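Local coordinates for protein ATP-dependent helicase FUN30 (Saccharomyces cerevisiae S288c, PDB 5GN1) that hydrolyses ATP to remodel nucleosomes in heterochromatin organization and DNA repair, the present chain being the C-terminal part of its SNF2-family ATPase domain, at residues K64-E69 and D313-K318; E75-I80 and M350-I355. All coordinates share one frame; numbering follows the deposited sequence.

Overall arrangement
From the N terminus the chain runs through strand 49-56, an outer strand of the parallel sheet, into helix 60-82, which supplies the first segment of both contacts. It then passes through the helices up to 168-171 and the RecA-like alpha/beta part, and leaves strand 304-311 for helix 315-322, where contact 1 closes a loop of 243 residues. Helix 345-359 follows and returns to helix 60-82 at contact 2, closing 269 residues. The two loops cross rather than nest. The centres of the two contacts lie about 14 Å apart, and I315 and K318 of contact 1 pack on I355, L351 and I354 of contact 2, so helices 60-82, 315-322 and 345-359 are tied together beside the sheet.

Contact 1 (K64-E69 and D313-K318)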
loop_
_atom_site.group_PDB
_atom_site.type_symbol
_atom_site.label_atom_id
_atom_site.label_comp_id
_atom_site.label_asym_id
_atom_site.label_seq_id
_atom_site.Cartn_x
_atom_site.Cartn_y
_atom_site.Cartn_z
ATOM N N LYS A 64 15.652 -5.319 5.270
ATOM C CA LYS A 64 16.200 -6.382 4.427
ATOM C C LYS A 64 15.639 -6.314 3.010
ATOM O O LYS A 64 16.386 -6.406 2.027
ATOM C CB LYS A 64 15.910 -7.748 5.053
ATOM C CG LYS A 64 16.773 -8.060 6.279
ATOM C CD LYS A 64 16.816 -9.564 6.563
ATOM C CE LYS A 64 17.483 -9.876 7.897
ATOM N NZ LYS A 64 17.499 -11.343 8.177
ATOM N N ILE A 65 14.314 -6.163 2.889
ATOM C CA ILE A 65 13.673 -6.079 1.578
ATOM C C ILE A 65 14.138 -4.834 0.833
ATOM O O ILE A 65 14.470 -4.892 -0.356
ATOM C CB ILE A 65 12.140 -6.099 1.731
ATOM C CG1 ILE A 65 11.657 -7.434 2.298
ATOM C CG2 ILE A 65 11.465 -5.779 0.403
ATOM C CD1 ILE A 65 10.178 -7.451 2.656
ATOM N N TYR A 66 14.164 -3.683 1.517
ATOM C CA TYR A 66 14.593 -2.444 0.877
ATOM C C TYR A 66 16.031 -2.552 0.367
ATOM O O TYR A 66 16.334 -2.142 -0.761
ATOM C CB TYR A 66 14.442 -1.274 1.865
ATOM C CG TYR A 66 14.380 0.090 1.223
ATOM C CD1 TYR A 66 15.531 0.786 0.917
ATOM C CD2 TYR A 66 13.157 0.689 0.935
ATOM C CE1 TYR A 66 15.479 2.034 0.319
ATOM C CE2 TYR A 66 13.093 1.930 0.355
ATOM C CZ TYR A 66 14.262 2.600 0.042
ATOM O OH TYR A 66 14.212 3.837 -0.556
ATOM N N ASP A 67 16.929 -3.099 1.192
ATOM C CA ASP A 67 18.334 -3.215 0.810
ATOM C C ASP A 67 18.506 -4.114 -0.414
ATOM O O ASP A 67 19.330 -3.823 -1.286
ATOM C CB ASP A 67 19.157 -3.757 1.982
ATOM C CG ASP A 67 19.378 -2.730 3.100
ATOM O OD1 ASP A 67 19.176 -1.516 2.877
ATOM O OD2 ASP A 67 19.771 -3.155 4.213
ATOM N N LYS A 68 17.739 -5.209 -0.493
ATOM C CA LYS A 68 17.750 -6.058 -1.688
ATOM C C LYS A 68 17.375 -5.265 -2.932
ATOM O O LYS A 68 18.022 -5.384 -3.979
ATOM C CB LYS A 68 16.789 -7.237 -1.524
ATOM C CG LYS A 68 17.348 -8.458 -0.827
ATOM C CD LYS A 68 16.304 -9.580 -0.770
ATOM C CE LYS A 68 14.998 -9.116 -0.120
ATOM N NZ LYS A 68 14.097 -10.235 0.324
ATOM N N GLU A 69 16.304 -4.467 -2.846
ATOM C CA GLU A 69 15.893 -3.656 -3.989
ATOM C C GLU A 69 16.949 -2.621 -4.346
ATOM O O GLU A 69 17.168 -2.328 -5.531
ATOM C CB GLU A 69 14.562 -2.959 -3.700
ATOM C CG GLU A 69 13.378 -3.896 -3.650
ATOM C CD GLU A 69 13.159 -4.636 -4.965
ATOM O OE1 GLU A 69 13.410 -4.046 -6.045
ATOM O OE2 GLU A 69 12.758 -5.814 -4.906
ATOM N N ASP A 313 14.596 7.612 5.652
ATOM C CA ASP A 313 15.678 6.881 4.984
ATOM C C ASP A 313 15.111 6.010 3.863
ATOM O O ASP A 313 15.508 4.859 3.675
ATOM C CB ASP A 313 16.479 6.051 5.995
ATOM C CG ASP A 313 17.793 5.485 5.421
ATOM O OD1 ASP A 313 18.356 6.059 4.454
ATOM O OD2 ASP A 313 18.257 4.450 5.962
ATOM N N SER A 314 14.142 6.559 3.131
ATOM C CA SER A 314 13.445 5.813 2.100
ATOM C C SER A 314 13.089 6.753 0.963
ATOM O O SER A 314 13.119 7.979 1.102
ATOM C CB SER A 314 12.174 5.147 2.639
ATOM O OG SER A 314 11.067 6.023 2.495
ATOM N N ILE A 315 12.706 6.146 -0.161
ATOM C CA ILE A 315 12.270 6.879 -1.340
ATOM C C ILE A 315 11.110 7.826 -1.045
ATOM O O ILE A 315 10.897 8.793 -1.782
ATOM C CB ILE A 315 11.896 5.863 -2.431
ATOM C CG1 ILE A 315 11.602 6.570 -3.754
ATOM C CG2 ILE A 315 10.726 5.013 -1.965
ATOM C CD1 ILE A 315 11.513 5.623 -4.921
ATOM N N GLU A 316 10.345 7.567 0.022
ATOM C CA GLU A 316 9.221 8.445 0.350
ATOM C C GLU A 316 9.697 9.850 0.697
ATOM O O GLU A 316 8.995 10.828 0.430
ATOM C CB GLU A 316 8.408 7.856 1.504
ATOM C CG GLU A 316 7.642 6.577 1.112
ATOM C CD GLU A 316 6.608 6.151 2.158
ATOM O OE1 GLU A 316 6.798 6.452 3.354
ATOM O OE2 GLU A 316 5.592 5.533 1.768
ATOM N N GLU A 317 10.889 9.967 1.289
ATOM C CA GLU A 317 11.472 11.286 1.510
ATOM C C GLU A 317 11.739 11.999 0.187
ATOM O O GLU A 317 11.430 13.186 0.045
ATOM C CB GLU A 317 12.751 11.159 2.344
ATOM C CG GLU A 317 12.486 10.696 3.774
ATOM C CD GLU A 317 13.724 10.726 4.667
ATOM O OE1 GLU A 317 14.593 9.836 4.545
ATOM O OE2 GLU A 317 13.834 11.664 5.482
ATOM N N LYS A 318 12.286 11.281 -0.806
ATOM C CA LYS A 318 12.524 11.883 -2.117
ATOM C C LYS A 318 11.221 12.284 -2.788
ATOM O O LYS A 318 11.143 13.329 -3.447
ATOM C CB LYS A 318 13.291 10.906 -3.012
ATOM C CG LYS A 318 14.629 10.494 -2.451
ATOM C CD LYS A 318 15.457 11.715 -2.158
ATOM C CE LYS A 318 16.368 11.497 -0.965
ATOM N NZ LYS A 318 17.122 12.745 -0.666
#
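With CG anti to the backbone N (chi1 -160°) and the ring plane turned about square to the CA-CB-CG plane (chi2 -86°), Y66 sends its hydroxyl from helix 60-82 to the start of helix 315-322, where it meets S314 and I315. The amide I315 N donates to Y66 OH over 2.8 Å; it arrives at the hydroxyl end of the ring, near the ring plane, and the bond is distinctly bent, with an N-H...O angle of 131°. Around this bond the oxygen rests against aliphatic atoms: Y66 OH lies 3.4 Å from S314 CA and 3.6 Å from I315 CB. I315 starts beside the hydroxyl, but the end of its CG1 branch leads away to I355 of helix 345-359, and the side chain also touches I104 of helix 100-110. S314 is the N-cap of helix 315-322. Its OG accepts from E316 N at 3.0 Å and also bonds to the carbonyl of T311, the last residue of strand 304-311, so the cap ties the helix start back to the parallel RecA-like sheet. L107 and S111 also touch the buried Y66 side chain. A phenylalanine in place of Y66 would probably keep much of the ring packing but leave the I315 amide without this acceptor in a buried setting. The chemistry implies a division of labour at the helix start: the serine hydroxyl serves E316 N, the tyrosine hydroxyl serves I315 N, and a helix remote in sequence thereby supplies an acceptor to an amide of the first turn, where no preceding helical turn offers a carbonyl.

Contact 2 (E75-I80 and M350-I355); sequences EHKRMI and MLEDII
H76 and K77 of helix 60-82 reach E352 and D353 of helix 345-359 in a polar helix-helix crossing beside the RecA-like sheet of this SNF2-family ATPase. The short segments cross at -105°, close to perpendicular, with their axes 11.0 Å apart at closest approach. That wide spacing is bridged by side chains from both helices, K77 and E352 being nearest in the backbone.

The hydrogen bond is of the His-carboxylate kind. H76 ND1 donates to E352 OE2 at 2.5 Å, a short bond with an N-H...O angle of 153°. The acceptor sits in the ring plane and uses its syn lone pair, while ring and carboxylate are nearly coplanar. E352 reaches out on an extended chain, its CG beside the carbonyl carbon, which carries the carboxylate straight out to the imidazole edge. On one face of that imidazole, I80 CG1 sits 3.7 Å above the plane, displaced toward the ring's edge; L95 and L103 also touch H76, and S100 meets E352, so much of this bond is enclosed.

The ionic contact is a salt bridge from K77 to D353, both partly exposed. The lysine chain bends at chi2 (73°) and approaches the aspartate roughly at a right angle. The modelled separation of K77 NZ and D353 OD1 is 2.4 Å, unusually short, so the exact length is doubtful. E352 OE1 lies 4.8 Å from K77 NZ, too far for a contact but of opposite charge, and may add to the attraction.

Van der Waals contact between the segments is slight. Outside them Y356 touches K77; between them K77 CD comes within 4.2 Å of the carboxylate carbon E352 CD.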
loop_
_atom_site.group_PDB
_atom_site.type_symbol
_atom_site.label_atom_id
_atom_site.label_comp_id
_atom_site.label_asym_id
_atom_site.label_seq_id
_atom_site.Cartn_x
_atom_site.Cartn_y
_atom_site.Cartn_z
ATOM N N GLU A 75 22.892 -2.537 -9.392
ATOM C CA GLU A 75 23.254 -3.387 -10.524
ATOM C C GLU A 75 22.608 -2.895 -11.809
ATOM O O GLU A 75 23.224 -2.947 -12.881
ATOM C CB GLU A 75 22.859 -4.834 -10.237
ATOM C CG GLU A 75 23.617 -5.428 -9.075
ATOM C CD GLU A 75 22.980 -6.684 -8.545
ATOM O OE1 GLU A 75 21.884 -7.057 -9.023
ATOM O OE2 GLU A 75 23.580 -7.301 -7.641
ATOM N N HIS A 76 21.362 -2.404 -11.716
ATOM C CA HIS A 76 20.669 -1.872 -12.888
ATOM C C HIS A 76 21.306 -0.570 -13.353
ATOM O O HIS A 76 21.537 -0.373 -14.551
ATOM C CB HIS A 76 19.174 -1.684 -12.568
ATOM C CG HIS A 76 18.385 -0.998 -13.646
ATOM N ND1 HIS A 76 17.904 0.284 -13.510
ATOM C CD2 HIS A 76 17.962 -1.429 -14.861
ATOM C CE1 HIS A 76 17.238 0.628 -14.600
ATOM N NE2 HIS A 76 17.254 -0.395 -15.435
ATOM N N LYS A 77 21.606 0.304 -12.426
ATOM C CA LYS A 77 22.166 1.585 -12.785
ATOM C C LYS A 77 23.582 1.523 -13.357
ATOM O O LYS A 77 23.965 2.336 -14.142
ATOM C CB LYS A 77 22.044 2.535 -11.628
ATOM C CG LYS A 77 22.338 3.959 -11.967
ATOM C CD LYS A 77 21.254 4.590 -12.780
ATOM C CE LYS A 77 21.706 5.957 -13.199
ATOM N NZ LYS A 77 20.802 6.611 -14.135
ATOM N N ARG A 78 24.330 0.531 -12.969
ATOM C CA ARG A 78 25.673 0.379 -13.515
ATOM C C ARG A 78 25.632 -0.214 -14.918
ATOM O O ARG A 78 26.420 0.187 -15.784
ATOM C CB ARG A 78 26.526 -0.479 -12.580
ATOM C CG ARG A 78 26.908 0.247 -11.284
ATOM C CD ARG A 78 28.054 -0.448 -10.576
ATOM N NE ARG A 78 27.710 -1.817 -10.202
ATOM C CZ ARG A 78 27.336 -2.190 -8.982
ATOM N NH1 ARG A 78 27.277 -1.298 -7.997
ATOM N NH2 ARG A 78 27.037 -3.462 -8.749
ATOM N N MET A 79 24.735 -1.179 -15.150
ATOM C CA MET A 79 24.415 -1.602 -16.513
ATOM C C MET A 79 24.023 -0.412 -17.375
ATOM O O MET A 79 24.625 -0.165 -18.423
ATOM C CB MET A 79 23.292 -2.640 -16.493
ATOM C CG MET A 79 22.661 -2.918 -17.852
ATOM S SD MET A 79 21.566 -4.327 -17.713
ATOM C CE MET A 79 20.088 -3.550 -17.018
ATOM N N ILE A 80 23.040 0.369 -16.921
ATOM C CA ILE A 80 22.516 1.499 -17.687
ATOM C C ILE A 80 23.598 2.475 -18.102
ATOM O O ILE A 80 23.458 3.185 -19.112
ATOM C CB ILE A 80 21.398 2.181 -16.863
ATOM C CG1 ILE A 80 20.105 1.403 -17.045
ATOM C CG2 ILE A 80 21.180 3.623 -17.266
ATOM C CD1 ILE A 80 19.632 1.396 -18.473
ATOM N N MET A 350 14.432 10.007 -12.919
ATOM C CA MET A 350 14.986 11.003 -12.003
ATOM C C MET A 350 15.088 10.471 -10.570
ATOM O O MET A 350 16.091 10.705 -9.878
ATOM C CB MET A 350 14.136 12.264 -12.038
ATOM C CG MET A 350 14.449 13.219 -10.905
ATOM S SD MET A 350 13.007 14.173 -10.433
ATOM C CE MET A 350 12.004 12.936 -9.621
ATOM N N LEU A 351 14.056 9.770 -10.097
ATOM C CA LEU A 351 14.120 9.204 -8.753
ATOM C C LEU A 351 15.213 8.153 -8.648
ATOM O O LEU A 351 15.938 8.098 -7.645
ATOM C CB LEU A 351 12.756 8.627 -8.358
ATOM C CG LEU A 351 11.777 9.723 -7.928
ATOM C CD1 LEU A 351 10.331 9.229 -7.862
ATOM C CD2 LEU A 351 12.217 10.291 -6.568
ATOM N N GLU A 352 15.364 7.314 -9.680
ATOM C CA GLU A 352 16.426 6.312 -9.644
ATOM C C GLU A 352 17.806 6.970 -9.622
ATOM O O GLU A 352 18.718 6.495 -8.932
ATOM C CB GLU A 352 16.302 5.353 -10.832
ATOM C CG GLU A 352 17.224 4.157 -10.683
ATOM C CD GLU A 352 17.323 3.300 -11.927
ATOM O OE1 GLU A 352 17.062 3.798 -13.038
ATOM O OE2 GLU A 352 17.672 2.120 -11.773
ATOM N N ASP A 353 17.966 8.040 -10.353
ATOM C CA ASP A 353 19.232 8.720 -10.367
ATOM C C ASP A 353 19.555 9.290 -8.972
ATOM O O ASP A 353 20.620 9.083 -8.479
ATOM C CB ASP A 353 19.254 9.844 -11.379
ATOM C CG ASP A 353 19.172 9.365 -12.816
ATOM O OD1 ASP A 353 19.330 8.198 -13.068
ATOM O OD2 ASP A 353 18.926 10.172 -13.678
ATOM N N ILE A 354 18.609 9.986 -8.363
ATOM C CA ILE A 354 18.815 10.601 -7.051
ATOM C C ILE A 354 19.202 9.547 -6.023
ATOM O O ILE A 354 20.157 9.719 -5.257
ATOM C CB ILE A 354 17.554 11.372 -6.632
ATOM C CG1 ILE A 354 17.348 12.546 -7.580
ATOM C CG2 ILE A 354 17.637 11.818 -5.176
ATOM C CD1 ILE A 354 16.023 13.190 -7.446
ATOM N N ILE A 355 18.474 8.431 -6.004
ATOM C CA ILE A 355 18.800 7.340 -5.096
ATOM C C ILE A 355 20.218 6.838 -5.347
ATOM O O ILE A 355 20.977 6.575 -4.406
ATOM C CB ILE A 355 17.757 6.221 -5.238
ATOM C CG1 ILE A 355 16.450 6.671 -4.577
ATOM C CG2 ILE A 355 18.253 4.942 -4.607
ATOM C CD1 ILE A 355 15.246 5.920 -5.059
#